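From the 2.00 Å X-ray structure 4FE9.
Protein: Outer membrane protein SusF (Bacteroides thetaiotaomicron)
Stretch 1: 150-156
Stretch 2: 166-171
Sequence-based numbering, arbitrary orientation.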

# COMPACT_ATOMS: atom_id res chain seq x y z
N PRO A 150 -12.28 6.78 23.07
CA PRO A 150 -13.53 7.12 22.31
C PRO A 150 -13.44 8.50 21.62
O PRO A 150 -14.03 8.70 20.55
CB PRO A 150 -14.63 7.13 23.40
CG PRO A 150 -13.91 7.15 24.73
CD PRO A 150 -12.56 6.47 24.49
N ASP A 151 -12.58 9.37 22.12
CA ASP A 151 -12.42 10.69 21.55
C ASP A 151 -11.17 10.80 20.65
O ASP A 151 -10.80 11.88 20.26
CB ASP A 151 -12.37 11.73 22.65
CG ASP A 151 -13.66 11.78 23.45
OD1 ASP A 151 -14.70 12.08 22.84
OD2 ASP A 151 -13.66 11.36 24.63
N GLY A 152 -10.54 9.68 20.34
CA GLY A 152 -9.51 9.67 19.28
C GLY A 152 -8.10 9.96 19.80
O GLY A 152 -7.82 9.82 20.98
N TYR A 153 -7.21 10.37 18.89
CA TYR A 153 -5.79 10.49 19.18
C TYR A 153 -5.23 11.81 18.64
O TYR A 153 -5.66 12.27 17.60
CB TYR A 153 -5.02 9.32 18.55
CG TYR A 153 -5.38 8.01 19.16
CD1 TYR A 153 -4.78 7.62 20.35
CD2 TYR A 153 -6.51 7.30 18.73
CE1 TYR A 153 -5.28 6.50 21.09
CE2 TYR A 153 -6.99 6.17 19.45
CZ TYR A 153 -6.33 5.76 20.58
OH TYR A 153 -6.81 4.68 21.32
N TYR A 154 -4.21 12.33 19.31
CA TYR A 154 -3.58 13.58 18.90
C TYR A 154 -2.05 13.37 18.69
O TYR A 154 -1.44 12.55 19.39
CB TYR A 154 -3.82 14.63 19.96
CG TYR A 154 -5.23 15.11 20.00
CD1 TYR A 154 -6.23 14.34 20.58
CD2 TYR A 154 -5.58 16.33 19.42
CE1 TYR A 154 -7.56 14.78 20.61
CE2 TYR A 154 -6.89 16.80 19.48
CZ TYR A 154 -7.88 16.01 20.05
OH TYR A 154 -9.19 16.44 20.05
N ILE A 155 -1.47 14.10 17.74
CA ILE A 155 -0.01 14.21 17.64
C ILE A 155 0.47 15.49 18.30
O ILE A 155 -0.10 16.59 18.07
CB ILE A 155 0.47 14.21 16.20
CG1 ILE A 155 -0.03 12.98 15.45
CG2 ILE A 155 2.01 14.38 16.12
CD1 ILE A 155 0.66 11.73 15.83
N VAL A 156 1.55 15.37 19.07
CA VAL A 156 2.24 16.49 19.64
C VAL A 156 3.76 16.25 19.37
O VAL A 156 4.26 15.16 19.61
CB VAL A 156 2.01 16.54 21.18
CG1 VAL A 156 2.88 17.56 21.86
CG2 VAL A 156 0.56 16.83 21.48
N SER A 166 -1.51 23.07 21.08
CA SER A 166 -0.93 22.86 19.73
C SER A 166 -1.19 21.45 19.17
O SER A 166 -0.81 21.16 18.02
CB SER A 166 0.57 23.13 19.73
OG SER A 166 0.86 24.32 20.44
N ALA A 167 -1.72 20.56 20.00
CA ALA A 167 -1.89 19.14 19.58
C ALA A 167 -2.77 19.03 18.34
O ALA A 167 -3.68 19.78 18.19
CB ALA A 167 -2.46 18.31 20.71
N GLN A 168 -2.36 18.22 17.38
CA GLN A 168 -3.12 18.08 16.16
C GLN A 168 -3.88 16.76 16.11
O GLN A 168 -3.28 15.70 16.32
CB GLN A 168 -2.20 18.20 14.96
CG GLN A 168 -1.73 19.66 14.73
CD GLN A 168 -0.81 19.79 13.53
OE1 GLN A 168 -0.92 19.02 12.57
NE2 GLN A 168 0.04 20.82 13.53
N GLN A 169 -5.19 16.81 15.87
CA GLN A 169 -6.00 15.59 15.90
C GLN A 169 -5.77 14.73 14.68
O GLN A 169 -5.84 15.21 13.56
CB GLN A 169 -7.50 15.90 16.04
CG GLN A 169 -8.29 14.67 16.47
CD GLN A 169 -9.73 14.99 16.84
OE1 GLN A 169 -10.24 16.06 16.53
NE2 GLN A 169 -10.42 14.01 17.39
N MET A 170 -5.64 13.43 14.91
CA MET A 170 -5.56 12.46 13.82
C MET A 170 -6.95 12.15 13.24
O MET A 170 -7.92 12.12 13.98
CB MET A 170 -4.92 11.17 14.34
CG MET A 170 -3.58 11.42 15.07
SD MET A 170 -2.62 9.90 15.32
CE MET A 170 -2.01 9.61 13.65
N LYS A 171 -7.02 11.95 11.92
CA LYS A 171 -8.29 11.59 11.25
C LYS A 171 -8.49 10.08 11.26
O LYS A 171 -7.65 9.34 10.76
CB LYS A 171 -8.30 12.09 9.77
CG LYS A 171 -8.34 13.65 9.62
CD LYS A 171 -8.93 14.33 10.86
CE LYS A 171 -9.15 15.83 10.65
NZ LYS A 171 -8.55 16.31 9.36
O HOH W 1 -8.59 11.19 16.42

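What joins the two backbones? They pair as antiparallel strands, and three hydrogen bonds carry the pairing. Ile155 and Gln168 form the hydrogen-bonded pair: Ile155 N donates to Gln168 O at 2.8 Å, and Gln168 N returns the bond to Ile155 O at 2.9 Å. Two residues along each strand, Met170 N donates to Tyr153 O at 2.9 Å, with an almost straight N-H...O angle of 172°. Tyr154 and Gln169, the non-hydrogen-bonded pair, lie between these links with their CA atoms 4.3 Å apart.

How are the polar groups left at the end of the ladder satisfied? Tyr153 N and Met170 O are bridged by water 1, which accepts from Tyr153 N at 2.9 Å and donates to Met170 O at 2.7 Å. The water thus completes the exchange that Met170 N and Tyr153 O begin directly. Two carbonyls also receive CA-H...O contacts: Tyr154 CA lies 3.4 Å from Gln168 O, and Ala167 CA 3.5 Å from Ile155 O.

What do the side chains of Tyr154 and Gln169 add? They share one face of the sheet, where the aliphatic part of Gln169 covers the tyrosine ring: Gln169 CG sits over the ring face, 4.0 Å from the centroid of the Tyr154 ring. A long, extended glutamine suits this partly open surface, since its methylenes can pack on the aromatic ring while the amide carries on past it, with Gln169 CD 3.6 Å from Tyr154 OH and Gln169 NE2 3.6 Å from Asp151 O.

Where is the apolar packing? Met170 is buried, and its flexible thioether reaches Ile155, with Met170 SD 3.8 Å from Ile155 CD1, and also lies 4.1 Å from Tyr153 CB. Farther along, the small methyl of Ala167 fits against two larger neighbours: Ala167 CB is 3.5 Å from Val156 CG2 and 3.9 Å from Tyr154 CD2. Altogether the contact buries 459 Å², counting both sides.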